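Local coordinates for protein clp gene regulator (ClgR) (Corynebacterium glutamicum, PDB 3F52) that probably binds promoter DNA through a helix-turn-helix motif and activates transcription of clp protease genes, at residues 25-36 and 86-95; 47-58 and 72-80. All blocks are in the same frame, centred on the assembly; numbering follows the deposited sequence.

Interaction 1: 25-36 and 86-95; sequences LREALGAALRSF and DVLIEAAGSM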
ATOM      1  N   LEU B  25       4.049  -4.305   3.803  1.00 24.82           N
ATOM      2  CA  LEU B  25       2.932  -3.373   3.609  1.00 26.67           C
ATOM      3  C   LEU B  25       1.597  -4.027   3.931  1.00 27.25           C
ATOM      4  O   LEU B  25       0.758  -3.416   4.600  1.00 27.53           O
ATOM      5  CB  LEU B  25       2.907  -2.829   2.171  1.00 27.73           C
ATOM      6  CG  LEU B  25       1.736  -1.846   1.905  1.00 30.65           C
ATOM      7  CD1 LEU B  25       1.692  -0.664   2.930  1.00 29.86           C
ATOM      8  CD2 LEU B  25       1.791  -1.340   0.470  1.00 34.32           C
ATOM      9  N   ARG B  26       1.376  -5.252   3.425  1.00 26.74           N
ATOM     10  CA  ARG B  26       0.064  -5.862   3.582  1.00 25.78           C
ATOM     11  C   ARG B  26      -0.282  -6.097   5.049  1.00 26.42           C
ATOM     12  O   ARG B  26      -1.445  -6.020   5.399  1.00 27.01           O
ATOM     13  CB  ARG B  26      -0.096  -7.148   2.746  1.00 26.20           C
ATOM     14  CG  ARG B  26       0.948  -8.232   3.026  1.00 24.22           C
ATOM     15  CD  ARG B  26       0.422  -9.561   2.433  1.00 24.71           C
ATOM     16  NE  ARG B  26       1.344 -10.681   2.600  1.00 22.80           N
ATOM     17  CZ  ARG B  26       2.376 -10.946   1.799  1.00 23.44           C
ATOM     18  NH1 ARG B  26       3.145 -11.992   2.065  1.00 22.42           N
ATOM     19  NH2 ARG B  26       2.681 -10.120   0.778  1.00 23.07           N
ATOM     20  N   GLU B  27       0.726  -6.412   5.873  1.00 25.12           N
ATOM     21  CA  GLU B  27       0.581  -6.523   7.326  1.00 25.64           C
ATOM     22  C   GLU B  27       0.222  -5.188   7.970  1.00 26.66           C
ATOM     23  O   GLU B  27      -0.687  -5.113   8.797  1.00 27.51           O
ATOM     24  CB  GLU B  27       1.865  -7.057   7.932  1.00 25.26           C
ATOM     25  CG  GLU B  27       2.102  -8.533   7.539  1.00 23.54           C
ATOM     26  CD  GLU B  27       3.436  -9.072   7.954  1.00 27.23           C
ATOM     27  OE1 GLU B  27       4.374  -8.269   8.142  1.00 25.06           O
ATOM     28  OE2 GLU B  27       3.557 -10.314   8.072  1.00 26.23           O
ATOM     29  N   ALA B  28       0.933  -4.136   7.577  1.00 27.03           N
ATOM     30  CA  ALA B  28       0.674  -2.804   8.140  1.00 28.25           C
ATOM     31  C   ALA B  28      -0.729  -2.315   7.694  1.00 28.75           C
ATOM     32  O   ALA B  28      -1.508  -1.813   8.501  1.00 30.26           O
ATOM     33  CB  ALA B  28       1.789  -1.821   7.686  1.00 27.91           C
ATOM     34  N   LEU B  29      -1.045  -2.470   6.424  1.00 29.08           N
ATOM     35  CA  LEU B  29      -2.362  -2.106   5.906  1.00 30.62           C
ATOM     36  C   LEU B  29      -3.471  -2.916   6.564  1.00 30.11           C
ATOM     37  O   LEU B  29      -4.540  -2.376   6.901  1.00 29.35           O
ATOM     38  CB  LEU B  29      -2.391  -2.354   4.404  1.00 31.38           C
ATOM     39  CG  LEU B  29      -3.188  -1.564   3.385  1.00 36.77           C
ATOM     40  CD1 LEU B  29      -2.903  -0.074   3.544  1.00 37.91           C
ATOM     41  CD2 LEU B  29      -2.822  -2.026   1.922  1.00 34.86           C
ATOM     42  N   GLY B  30      -3.232  -4.222   6.737  1.00 28.96           N
ATOM     43  CA  GLY B  30      -4.244  -5.058   7.428  1.00 28.71           C
ATOM     44  C   GLY B  30      -4.497  -4.606   8.858  1.00 28.81           C
ATOM     45  O   GLY B  30      -5.634  -4.564   9.324  1.00 29.19           O
ATOM     46  N   ALA B  31      -3.432  -4.272   9.569  1.00 28.88           N
ATOM     47  CA  ALA B  31      -3.538  -3.805  10.952  1.00 29.42           C
ATOM     48  C   ALA B  31      -4.308  -2.472  11.009  1.00 29.07           C
ATOM     49  O   ALA B  31      -5.128  -2.267  11.913  1.00 29.15           O
ATOM     50  CB  ALA B  31      -2.169  -3.671  11.577  1.00 29.52           C
ATOM     51  N   ALA B  32      -4.062  -1.592  10.032  1.00 29.29           N
ATOM     52  CA  ALA B  32      -4.769  -0.302   9.931  1.00 29.79           C
ATOM     53  C   ALA B  32      -6.273  -0.551   9.713  1.00 30.19           C
ATOM     54  O   ALA B  32      -7.111  -0.008  10.429  1.00 29.68           O
ATOM     55  CB  ALA B  32      -4.191   0.522   8.805  1.00 29.82           C
ATOM     56  N   LEU B  33      -6.591  -1.397   8.735  1.00 29.83           N
ATOM     57  CA  LEU B  33      -7.990  -1.747   8.437  1.00 31.20           C
ATOM     58  C   LEU B  33      -8.690  -2.296   9.659  1.00 30.84           C
ATOM     59  O   LEU B  33      -9.819  -1.899   9.958  1.00 30.94           O
ATOM     60  CB  LEU B  33      -8.061  -2.750   7.290  1.00 30.72           C
ATOM     61  CG  LEU B  33      -7.770  -2.170   5.886  1.00 31.81           C
ATOM     62  CD1 LEU B  33      -7.495  -3.295   4.896  1.00 33.11           C
ATOM     63  CD2 LEU B  33      -8.924  -1.253   5.381  1.00 31.72           C
ATOM     64  N   ARG B  34      -8.021  -3.190  10.380  1.00 31.28           N
ATOM     65  CA  ARG B  34      -8.595  -3.753  11.607  1.00 32.97           C
ATOM     66  C   ARG B  34      -8.902  -2.654  12.638  1.00 32.59           C
ATOM     67  O   ARG B  34      -9.976  -2.638  13.258  1.00 31.52           O
ATOM     68  CB  ARG B  34      -7.665  -4.801  12.223  1.00 32.96           C
ATOM     69  CG  ARG B  34      -8.295  -5.478  13.464  1.00 35.47           C
ATOM     70  CD  ARG B  34      -7.312  -6.371  14.243  1.00 36.91           C
ATOM     71  NE  ARG B  34      -6.527  -7.271  13.387  1.00 45.00           N
ATOM     72  CZ  ARG B  34      -5.207  -7.153  13.169  1.00 46.48           C
ATOM     73  NH1 ARG B  34      -4.598  -8.023  12.373  1.00 47.13           N
ATOM     74  NH2 ARG B  34      -4.489  -6.181  13.772  1.00 43.87           N
ATOM     75  N   SER B  35      -7.970  -1.716  12.802  1.00 32.68           N
ATOM     76  CA  SER B  35      -8.194  -0.641  13.757  1.00 33.96           C
ATOM     77  C   SER B  35      -9.340   0.306  13.312  1.00 33.19           C
ATOM     78  O   SER B  35     -10.134   0.727  14.157  1.00 35.00           O
ATOM     79  CB  SER B  35      -6.891   0.095  14.119  1.00 33.97           C
ATOM     80  OG  SER B  35      -6.594   1.086  13.180  1.00 40.15           O
ATOM     81  N   PHE B  36      -9.472   0.588  12.011  1.00 32.74           N
ATOM     82  CA  PHE B  36     -10.590   1.401  11.511  1.00 31.81           C
ATOM     83  C   PHE B  36     -11.920   0.671  11.721  1.00 32.15           C
ATOM     84  O   PHE B  36     -12.941   1.292  12.034  1.00 31.44           O
ATOM     85  CB  PHE B  36     -10.437   1.743  10.026  1.00 31.74           C
ATOM     86  CG  PHE B  36      -9.599   2.973   9.753  1.00 32.24           C
ATOM     87  CD1 PHE B  36      -8.200   2.913   9.806  1.00 31.78           C
ATOM     88  CD2 PHE B  36     -10.201   4.187   9.438  1.00 34.16           C
ATOM     89  CE1 PHE B  36      -7.408   4.050   9.537  1.00 29.97           C
ATOM     90  CE2 PHE B  36      -9.423   5.342   9.158  1.00 32.92           C
ATOM     91  CZ  PHE B  36      -8.023   5.267   9.218  1.00 32.33           C
ATOM     92  N   ASP B  86      -6.236   7.932   4.572  1.00 31.42           N
ATOM     93  CA  ASP B  86      -6.172   7.853   6.033  1.00 30.67           C
ATOM     94  C   ASP B  86      -5.762   6.449   6.505  1.00 29.85           C
ATOM     95  O   ASP B  86      -4.990   6.300   7.451  1.00 28.33           O
ATOM     96  CB  ASP B  86      -7.504   8.272   6.682  1.00 31.19           C
ATOM     97  CG  ASP B  86      -7.770   9.782   6.597  1.00 33.31           C
ATOM     98  OD1 ASP B  86      -6.836  10.593   6.310  1.00 31.81           O
ATOM     99  OD2 ASP B  86      -8.952  10.161   6.838  1.00 35.41           O
ATOM    100  N   VAL B  87      -6.280   5.414   5.843  1.00 28.92           N
ATOM    101  CA  VAL B  87      -5.873   4.041   6.146  1.00 29.33           C
ATOM    102  C   VAL B  87      -4.384   3.851   5.848  1.00 28.60           C
ATOM    103  O   VAL B  87      -3.667   3.250   6.637  1.00 27.73           O
ATOM    104  CB  VAL B  87      -6.762   3.018   5.387  1.00 30.10           C
ATOM    105  CG1 VAL B  87      -6.243   1.594   5.557  1.00 31.55           C
ATOM    106  CG2 VAL B  87      -8.203   3.148   5.917  1.00 30.21           C
ATOM    107  N   LEU B  88      -3.924   4.387   4.725  1.00 27.96           N
ATOM    108  CA  LEU B  88      -2.503   4.276   4.350  1.00 28.42           C
ATOM    109  C   LEU B  88      -1.549   5.001   5.329  1.00 28.00           C
ATOM    110  O   LEU B  88      -0.497   4.471   5.706  1.00 27.92           O
ATOM    111  CB  LEU B  88      -2.288   4.780   2.926  1.00 28.30           C
ATOM    112  CG  LEU B  88      -0.919   4.532   2.285  1.00 29.68           C
ATOM    113  CD1 LEU B  88      -0.619   3.025   2.226  1.00 32.03           C
ATOM    114  CD2 LEU B  88      -0.901   5.126   0.867  1.00 33.78           C
ATOM    115  N   ILE B  89      -1.909   6.203   5.753  1.00 28.01           N
ATOM    116  CA  ILE B  89      -1.071   6.880   6.707  1.00 29.10           C
ATOM    117  C   ILE B  89      -1.065   6.125   8.061  1.00 28.22           C
ATOM    118  O   ILE B  89      -0.026   6.017   8.709  1.00 28.42           O
ATOM    119  CB  ILE B  89      -1.412   8.397   6.823  1.00 30.30           C
ATOM    120  CG1 ILE B  89      -0.228   9.171   7.415  1.00 32.17           C
ATOM    121  CG2 ILE B  89      -2.672   8.613   7.606  1.00 31.30           C
ATOM    122  CD1 ILE B  89       0.898   9.340   6.402  1.00 33.42           C
ATOM    123  N   GLU B  90      -2.204   5.567   8.477  1.00 28.42           N
ATOM    124  CA  GLU B  90      -2.215   4.733   9.683  1.00 27.56           C
ATOM    125  C   GLU B  90      -1.276   3.512   9.529  1.00 26.62           C
ATOM    126  O   GLU B  90      -0.518   3.170  10.459  1.00 27.59           O
ATOM    127  CB  GLU B  90      -3.641   4.259  10.019  1.00 27.68           C
ATOM    128  CG  GLU B  90      -3.780   3.542  11.378  1.00 28.10           C
ATOM    129  CD  GLU B  90      -3.302   4.403  12.557  1.00 29.73           C
ATOM    130  OE1 GLU B  90      -3.629   5.624  12.610  1.00 25.87           O
ATOM    131  OE2 GLU B  90      -2.627   3.857  13.462  1.00 28.21           O
ATOM    132  N   ALA B  91      -1.323   2.884   8.359  1.00 27.63           N
ATOM    133  CA  ALA B  91      -0.469   1.741   8.045  1.00 26.37           C
ATOM    134  C   ALA B  91       1.016   2.096   8.181  1.00 25.14           C
ATOM    135  O   ALA B  91       1.827   1.295   8.666  1.00 25.90           O
ATOM    136  CB  ALA B  91      -0.774   1.263   6.651  1.00 26.71           C
ATOM    137  N   ALA B  92       1.398   3.331   7.834  1.00 25.59           N
ATOM    138  CA  ALA B  92       2.779   3.777   8.030  1.00 24.65           C
ATOM    139  C   ALA B  92       3.196   3.662   9.494  1.00 25.51           C
ATOM    140  O   ALA B  92       4.355   3.362   9.777  1.00 25.99           O
ATOM    141  CB  ALA B  92       3.000   5.245   7.487  1.00 25.32           C
ATOM    142  N   GLY B  93       2.237   3.841  10.409  1.00 24.53           N
ATOM    143  CA  GLY B  93       2.512   3.734  11.840  1.00 26.43           C
ATOM    144  C   GLY B  93       2.856   2.319  12.273  1.00 27.90           C
ATOM    145  O   GLY B  93       3.367   2.132  13.360  1.00 27.37           O
ATOM    146  N   SER B  94       2.592   1.333  11.409  1.00 29.32           N
ATOM    147  CA  SER B  94       2.924  -0.078  11.704  1.00 32.59           C
ATOM    148  C   SER B  94       4.098  -0.649  10.900  1.00 33.88           C
ATOM    149  O   SER B  94       4.236  -1.892  10.803  1.00 34.12           O
ATOM    150  CB  SER B  94       1.717  -0.950  11.423  1.00 33.62           C
ATOM    151  OG  SER B  94       0.735  -0.721  12.404  1.00 38.30           O
ATOM    152  N   MET B  95       4.928   0.215  10.317  1.00 33.70           N
ATOM    153  CA  MET B  95       5.980  -0.268   9.423  1.00 34.99           C
ATOM    154  C   MET B  95       7.297  -0.518  10.132  1.00 36.56           C
ATOM    155  O   MET B  95       8.193  -1.162   9.582  1.00 37.65           O
ATOM    156  CB  MET B  95       6.134   0.613   8.180  1.00 33.84           C
ATOM    157  CG  MET B  95       5.024   0.390   7.163  1.00 32.08           C
ATOM    158  SD  MET B  95       4.904  -1.310   6.512  1.00 31.65           S
ATOM    159  CE  MET B  95       6.494  -1.475   5.723  1.00 33.39           C
TER
HETATM  160  O   HOH W   1      -3.602   1.337  14.069  1.00 41.49           O

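Interaction 2: 47-58 and 72-80; sequences LAEASRVSPGYL and LLASVCHAL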
ATOM      1  N   LEU B  47     -18.531  -6.127   8.042  1.00 33.08           N
ATOM      2  CA  LEU B  47     -17.715  -5.469   7.049  1.00 33.25           C
ATOM      3  C   LEU B  47     -17.559  -6.348   5.814  1.00 33.02           C
ATOM      4  O   LEU B  47     -17.605  -5.853   4.691  1.00 33.18           O
ATOM      5  CB  LEU B  47     -16.336  -5.084   7.619  1.00 32.99           C
ATOM      6  CG  LEU B  47     -15.445  -4.290   6.653  1.00 33.60           C
ATOM      7  CD1 LEU B  47     -16.159  -3.052   6.134  1.00 35.06           C
ATOM      8  CD2 LEU B  47     -14.114  -3.902   7.284  1.00 31.30           C
ATOM      9  N   ALA B  48     -17.371  -7.644   6.028  1.00 32.86           N
ATOM     10  CA  ALA B  48     -17.229  -8.569   4.921  1.00 33.37           C
ATOM     11  C   ALA B  48     -18.448  -8.490   3.992  1.00 34.00           C
ATOM     12  O   ALA B  48     -18.286  -8.277   2.792  1.00 33.97           O
ATOM     13  CB  ALA B  48     -17.021  -9.990   5.437  1.00 33.29           C
ATOM     14  N   GLU B  49     -19.662  -8.627   4.537  1.00 34.83           N
ATOM     15  CA  GLU B  49     -20.859  -8.517   3.692  1.00 36.04           C
ATOM     16  C   GLU B  49     -20.962  -7.152   2.993  1.00 35.98           C
ATOM     17  O   GLU B  49     -21.227  -7.101   1.791  1.00 36.20           O
ATOM     18  CB  GLU B  49     -22.159  -8.936   4.403  1.00 36.22           C
ATOM     19  CG  GLU B  49     -22.454  -8.273   5.735  1.00 37.70           C
ATOM     20  CD  GLU B  49     -23.742  -8.797   6.393  1.00 37.88           C
ATOM     21  OE1 GLU B  49     -24.194  -9.923   6.059  1.00 40.18           O
ATOM     22  OE2 GLU B  49     -24.308  -8.076   7.254  1.00 40.86           O
ATOM     23  N   ALA B  50     -20.711  -6.065   3.730  1.00 35.82           N
ATOM     24  CA  ALA B  50     -20.692  -4.721   3.147  1.00 36.29           C
ATOM     25  C   ALA B  50     -19.682  -4.593   1.986  1.00 37.15           C
ATOM     26  O   ALA B  50     -19.965  -3.923   0.992  1.00 37.84           O
ATOM     27  CB  ALA B  50     -20.418  -3.673   4.230  1.00 36.03           C
ATOM     28  N   SER B  51     -18.532  -5.261   2.107  1.00 37.40           N
ATOM     29  CA  SER B  51     -17.450  -5.211   1.098  1.00 38.10           C
ATOM     30  C   SER B  51     -17.542  -6.268  -0.005  1.00 38.56           C
ATOM     31  O   SER B  51     -16.691  -6.323  -0.901  1.00 39.06           O
ATOM     32  CB  SER B  51     -16.082  -5.317   1.778  1.00 37.99           C
ATOM     33  OG  SER B  51     -15.949  -4.357   2.808  1.00 38.37           O
ATOM     34  N   ARG B  52     -18.566  -7.110   0.066  1.00 38.67           N
ATOM     35  CA  ARG B  52     -18.782  -8.172  -0.920  1.00 39.19           C
ATOM     36  C   ARG B  52     -17.627  -9.181  -0.953  1.00 38.25           C
ATOM     37  O   ARG B  52     -17.296  -9.713  -2.011  1.00 38.46           O
ATOM     38  CB  ARG B  52     -19.052  -7.585  -2.322  1.00 39.96           C
ATOM     39  CG  ARG B  52     -20.132  -6.484  -2.394  1.00 42.46           C
ATOM     40  CD  ARG B  52     -21.544  -7.028  -2.179  1.00 48.07           C
ATOM     41  NE  ARG B  52     -21.700  -7.685  -0.875  1.00 51.64           N
ATOM     42  CZ  ARG B  52     -22.102  -8.945  -0.690  1.00 52.66           C
ATOM     43  NH1 ARG B  52     -22.193  -9.426   0.548  1.00 52.47           N
ATOM     44  NH2 ARG B  52     -22.422  -9.720  -1.727  1.00 53.19           N
ATOM     45  N   VAL B  53     -17.030  -9.434   0.215  1.00 36.63           N
ATOM     46  CA  VAL B  53     -15.992 -10.463   0.378  1.00 35.59           C
ATOM     47  C   VAL B  53     -16.373 -11.427   1.521  1.00 34.60           C
ATOM     48  O   VAL B  53     -17.211 -11.087   2.358  1.00 34.09           O
ATOM     49  CB  VAL B  53     -14.590  -9.824   0.643  1.00 35.48           C
ATOM     50  CG1 VAL B  53     -14.236  -8.807  -0.438  1.00 36.10           C
ATOM     51  CG2 VAL B  53     -14.530  -9.180   2.014  1.00 34.92           C
ATOM     52  N   SER B  54     -15.788 -12.625   1.557  1.00 33.08           N
ATOM     53  CA  SER B  54     -16.018 -13.539   2.682  1.00 32.24           C
ATOM     54  C   SER B  54     -15.314 -13.039   3.970  1.00 31.77           C
ATOM     55  O   SER B  54     -14.305 -12.340   3.889  1.00 31.84           O
ATOM     56  CB  SER B  54     -15.570 -14.964   2.326  1.00 32.17           C
ATOM     57  OG  SER B  54     -14.154 -15.029   2.262  1.00 34.52           O
ATOM     58  N   PRO B  55     -15.856 -13.382   5.160  1.00 31.32           N
ATOM     59  CA  PRO B  55     -15.139 -13.046   6.400  1.00 30.59           C
ATOM     60  C   PRO B  55     -13.710 -13.640   6.472  1.00 30.16           C
ATOM     61  O   PRO B  55     -12.821 -13.021   7.043  1.00 28.65           O
ATOM     62  CB  PRO B  55     -16.032 -13.633   7.504  1.00 30.91           C
ATOM     63  CG  PRO B  55     -16.959 -14.589   6.806  1.00 30.90           C
ATOM     64  CD  PRO B  55     -17.143 -14.043   5.427  1.00 30.76           C
ATOM     65  N   GLY B  56     -13.513 -14.836   5.909  1.00 29.82           N
ATOM     66  CA  GLY B  56     -12.186 -15.448   5.826  1.00 29.79           C
ATOM     67  C   GLY B  56     -11.233 -14.586   5.027  1.00 29.80           C
ATOM     68  O   GLY B  56     -10.067 -14.394   5.438  1.00 29.77           O
ATOM     69  N   TYR B  57     -11.713 -14.072   3.884  1.00 29.78           N
ATOM     70  CA  TYR B  57     -10.925 -13.180   3.048  1.00 30.89           C
ATOM     71  C   TYR B  57     -10.530 -11.909   3.836  1.00 30.16           C
ATOM     72  O   TYR B  57      -9.360 -11.506   3.876  1.00 28.98           O
ATOM     73  CB  TYR B  57     -11.639 -12.803   1.728  1.00 32.69           C
ATOM     74  CG  TYR B  57     -10.830 -11.765   0.947  1.00 36.66           C
ATOM     75  CD1 TYR B  57      -9.943 -12.148  -0.064  1.00 41.18           C
ATOM     76  CD2 TYR B  57     -10.920 -10.408   1.252  1.00 39.13           C
ATOM     77  CE1 TYR B  57      -9.175 -11.200  -0.756  1.00 41.53           C
ATOM     78  CE2 TYR B  57     -10.152  -9.454   0.580  1.00 41.38           C
ATOM     79  CZ  TYR B  57      -9.285  -9.861  -0.429  1.00 41.50           C
ATOM     80  OH  TYR B  57      -8.522  -8.915  -1.093  1.00 43.37           O
ATOM     81  N   LEU B  58     -11.525 -11.288   4.469  1.00 29.55           N
ATOM     82  CA  LEU B  58     -11.286 -10.086   5.247  1.00 29.40           C
ATOM     83  C   LEU B  58     -10.322 -10.356   6.390  1.00 28.73           C
ATOM     84  O   LEU B  58      -9.442  -9.532   6.666  1.00 28.63           O
ATOM     85  CB  LEU B  58     -12.604  -9.508   5.795  1.00 29.94           C
ATOM     86  CG  LEU B  58     -12.421  -8.193   6.574  1.00 29.01           C
ATOM     87  CD1 LEU B  58     -11.677  -7.093   5.776  1.00 32.13           C
ATOM     88  CD2 LEU B  58     -13.760  -7.666   7.107  1.00 29.80           C
ATOM     89  N   LEU B  72     -10.277  -3.119  -4.736  1.00 31.22           N
ATOM     90  CA  LEU B  72     -10.898  -3.763  -3.589  1.00 31.76           C
ATOM     91  C   LEU B  72     -10.583  -3.028  -2.283  1.00 31.48           C
ATOM     92  O   LEU B  72     -11.457  -2.854  -1.426  1.00 30.55           O
ATOM     93  CB  LEU B  72     -10.535  -5.240  -3.517  1.00 32.33           C
ATOM     94  CG  LEU B  72     -11.203  -5.996  -2.360  1.00 35.39           C
ATOM     95  CD1 LEU B  72     -12.755  -5.840  -2.332  1.00 34.91           C
ATOM     96  CD2 LEU B  72     -10.850  -7.446  -2.442  1.00 37.02           C
ATOM     97  N   LEU B  73      -9.356  -2.537  -2.142  1.00 31.11           N
ATOM     98  CA  LEU B  73      -9.056  -1.713  -0.983  1.00 31.60           C
ATOM     99  C   LEU B  73      -9.980  -0.491  -0.919  1.00 31.53           C
ATOM    100  O   LEU B  73     -10.465  -0.116   0.152  1.00 31.75           O
ATOM    101  CB  LEU B  73      -7.581  -1.278  -0.979  1.00 31.85           C
ATOM    102  CG  LEU B  73      -7.177  -0.333   0.160  1.00 33.33           C
ATOM    103  CD1 LEU B  73      -7.379  -0.985   1.550  1.00 34.74           C
ATOM    104  CD2 LEU B  73      -5.720   0.087  -0.036  1.00 31.97           C
ATOM    105  N   ALA B  74     -10.208   0.150  -2.055  1.00 31.28           N
ATOM    106  CA  ALA B  74     -11.076   1.311  -2.067  1.00 31.43           C
ATOM    107  C   ALA B  74     -12.488   0.917  -1.598  1.00 32.05           C
ATOM    108  O   ALA B  74     -13.140   1.668  -0.867  1.00 33.10           O
ATOM    109  CB  ALA B  74     -11.123   1.925  -3.465  1.00 31.24           C
ATOM    110  N   SER B  75     -12.943  -0.262  -2.005  1.00 33.02           N
ATOM    111  CA  SER B  75     -14.273  -0.763  -1.619  1.00 33.55           C
ATOM    112  C   SER B  75     -14.423  -1.004  -0.120  1.00 33.55           C
ATOM    113  O   SER B  75     -15.435  -0.618   0.480  1.00 34.07           O
ATOM    114  CB  SER B  75     -14.585  -2.049  -2.371  1.00 33.88           C
ATOM    115  OG  SER B  75     -14.816  -1.743  -3.716  1.00 34.67           O
ATOM    116  N   VAL B  76     -13.426  -1.655   0.468  1.00 33.47           N
ATOM    117  CA  VAL B  76     -13.401  -1.929   1.909  1.00 33.20           C
ATOM    118  C   VAL B  76     -13.360  -0.617   2.709  1.00 33.36           C
ATOM    119  O   VAL B  76     -14.103  -0.463   3.677  1.00 33.46           O
ATOM    120  CB  VAL B  76     -12.241  -2.924   2.303  1.00 33.34           C
ATOM    121  CG1 VAL B  76     -12.177  -3.152   3.795  1.00 33.76           C
ATOM    122  CG2 VAL B  76     -12.410  -4.281   1.579  1.00 31.57           C
ATOM    123  N   CYS B  77     -12.530   0.335   2.274  1.00 33.27           N
ATOM    124  CA  CYS B  77     -12.493   1.650   2.902  1.00 33.40           C
ATOM    125  C   CYS B  77     -13.816   2.417   2.769  1.00 33.48           C
ATOM    126  O   CYS B  77     -14.279   3.008   3.737  1.00 33.18           O
ATOM    127  CB  CYS B  77     -11.323   2.476   2.364  1.00 33.05           C
ATOM    128  SG  CYS B  77      -9.723   1.768   2.818  1.00 34.05           S
ATOM    129  N   HIS B  78     -14.405   2.438   1.574  1.00 33.50           N
ATOM    130  CA  HIS B  78     -15.743   3.049   1.402  1.00 34.21           C
ATOM    131  C   HIS B  78     -16.780   2.455   2.366  1.00 34.03           C
ATOM    132  O   HIS B  78     -17.556   3.189   2.985  1.00 34.11           O
ATOM    133  CB  HIS B  78     -16.229   2.967  -0.050  1.00 34.69           C
ATOM    134  CG  HIS B  78     -17.509   3.711  -0.299  1.00 36.57           C
ATOM    135  ND1 HIS B  78     -18.741   3.092  -0.318  1.00 39.69           N
ATOM    136  CD2 HIS B  78     -17.745   5.023  -0.535  1.00 38.74           C
ATOM    137  CE1 HIS B  78     -19.681   3.989  -0.561  1.00 39.17           C
ATOM    138  NE2 HIS B  78     -19.103   5.170  -0.694  1.00 39.73           N
ATOM    139  N   ALA B  79     -16.777   1.127   2.504  1.00 34.16           N
ATOM    140  CA  ALA B  79     -17.660   0.435   3.454  1.00 33.99           C
ATOM    141  C   ALA B  79     -17.394   0.829   4.919  1.00 34.27           C
ATOM    142  O   ALA B  79     -18.315   0.844   5.734  1.00 34.07           O
ATOM    143  CB  ALA B  79     -17.566  -1.057   3.272  1.00 33.89           C
ATOM    144  N   LEU B  80     -16.145   1.148   5.249  1.00 34.77           N
ATOM    145  CA  LEU B  80     -15.786   1.685   6.571  1.00 35.21           C
ATOM    146  C   LEU B  80     -16.035   3.185   6.689  1.00 35.35           C
ATOM    147  O   LEU B  80     -15.957   3.749   7.786  1.00 36.35           O
ATOM    148  CB  LEU B  80     -14.302   1.417   6.872  1.00 35.97           C
ATOM    149  CG  LEU B  80     -13.860   0.011   7.292  1.00 35.44           C
ATOM    150  CD1 LEU B  80     -12.348  -0.124   7.164  1.00 37.49           C
ATOM    151  CD2 LEU B  80     -14.345  -0.310   8.709  1.00 39.10           C
TER

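Interaction 1: 25-36 and 86-95
The ring of Phe-36 receives Val-87 on one face: CG2 of Val-87 stands 3.8 Å from the ring centroid and only 8° off the ring normal, a CH-pi contact. At the ring edge, in plane, lie the carbonyl O of Ala-32 and CB of Glu-90. With CG anti to its carbonyl carbon (chi1 -86°), Phe-36 sets the ring against the start of segment 86-95. Val-87 is a knob in a hole formed by Leu-29, Ala-32, Leu-33 and Phe-36. Its beta-branch serves two neighbours at once, CG2 going to the ring while CG1 of Val-87 meets CD2 of Leu-33 at 3.9 Å.

Small residues occupy the crossing itself, where the axes of the two short helical segments approach to 7.9 Å. The methyl CB of Ala-28 lies 3.3 Å from the carbonyl O of Ala-91, and CB of Ala-32 lies 3.5 Å from O of Val-87; alanine suits these places because its methyl lets the facing backbone carbonyl come into contact. Beyond the helical part, Met-95, bent at chi2 and chi3, brings SD to 3.4 Å from CB of Ala-28. On the more polar flank one water bridges the sides, donating to OE2 of Glu-90 at 2.8 Å and hydrogen-bonded to OG of Ser-35 at 3.1 Å.

The axes of segments 25-36 and 86-92 run at 117°, on the first and last of the five helices of this all-alpha, probable DNA-binding domain. Leu-33 and Val-87 also touch Cys-77 of helix 70-80, Leu-33 reaches Leu-61 of helix 55-62, and Leu-88 packs on Leu-25 of the second subunit.

Interaction 2: 47-58 and 72-80
Leu-72 directs its branches at Val-53 and Tyr-57 because its CG stands anti to the backbone N (chi1 -178°), while Tyr-57, with the same choice (chi1 175°), extends its ring from the opposite direction. Helices 44-51 and 55-62 with their connecting turn form the helix-turn-helix, and helix 70-80 packs against it. Leu-72 and Val-53 meet tip to tip, CD1 of Leu-72 to CG1 of Val-53 at 3.8 Å; CD2 of Leu-72 approaches CZ of Tyr-57 at 3.5 Å, obliquely to the ring. Leucine suits this place, since its forked end can fill both sites.

Further along, Leu-47 crosses Leu-80 at about a right angle, and CD1 of Leu-47 lies 3.8 Å from CB of Ala-79. Ala-50 and Ala-79 meet methyl to methyl, CB to CB at 4.0 Å, small side chains suited to a place where the backbones face each other. The turn is shaped by a Schellman motif, with Arg-52 at positive phi, and by Ser-54, which N-caps the next helix by accepting from N of Tyr-57.

Ser-51 fits the apolar interface because its hydroxyl is satisfied within its own helix: OG of Ser-51 donates to O of Leu-47 at 2.9 Å, from 38° above the carbonyl plane, and still packs 3.7 Å from CG2 of Val-76.

From the N terminus, helix 25-40 comes first, and interaction 1 brings it against the last helix, 84-92, closing a loop of 49 intervening residues. Interaction 2 is nested inside that loop: segment 47-58, the helix-turn-helix turn with its flanks, is met by segment 72-80 after only 13 residues. The two contacts lie on opposite sides of the chain's centre, about 15 Å apart between centres, yet they touch along helix 70-80. There Cys-77, on the side away from segment 47-58, meets Leu-33 and Val-87, while Leu-80 touches Leu-33 and Phe-36 as well as Leu-47. Interaction 1 thus joins the domain's two ends beside the second subunit, and interaction 2 joins its helix-turn-helix, the probable DNA-binding motif, to helix 70-80.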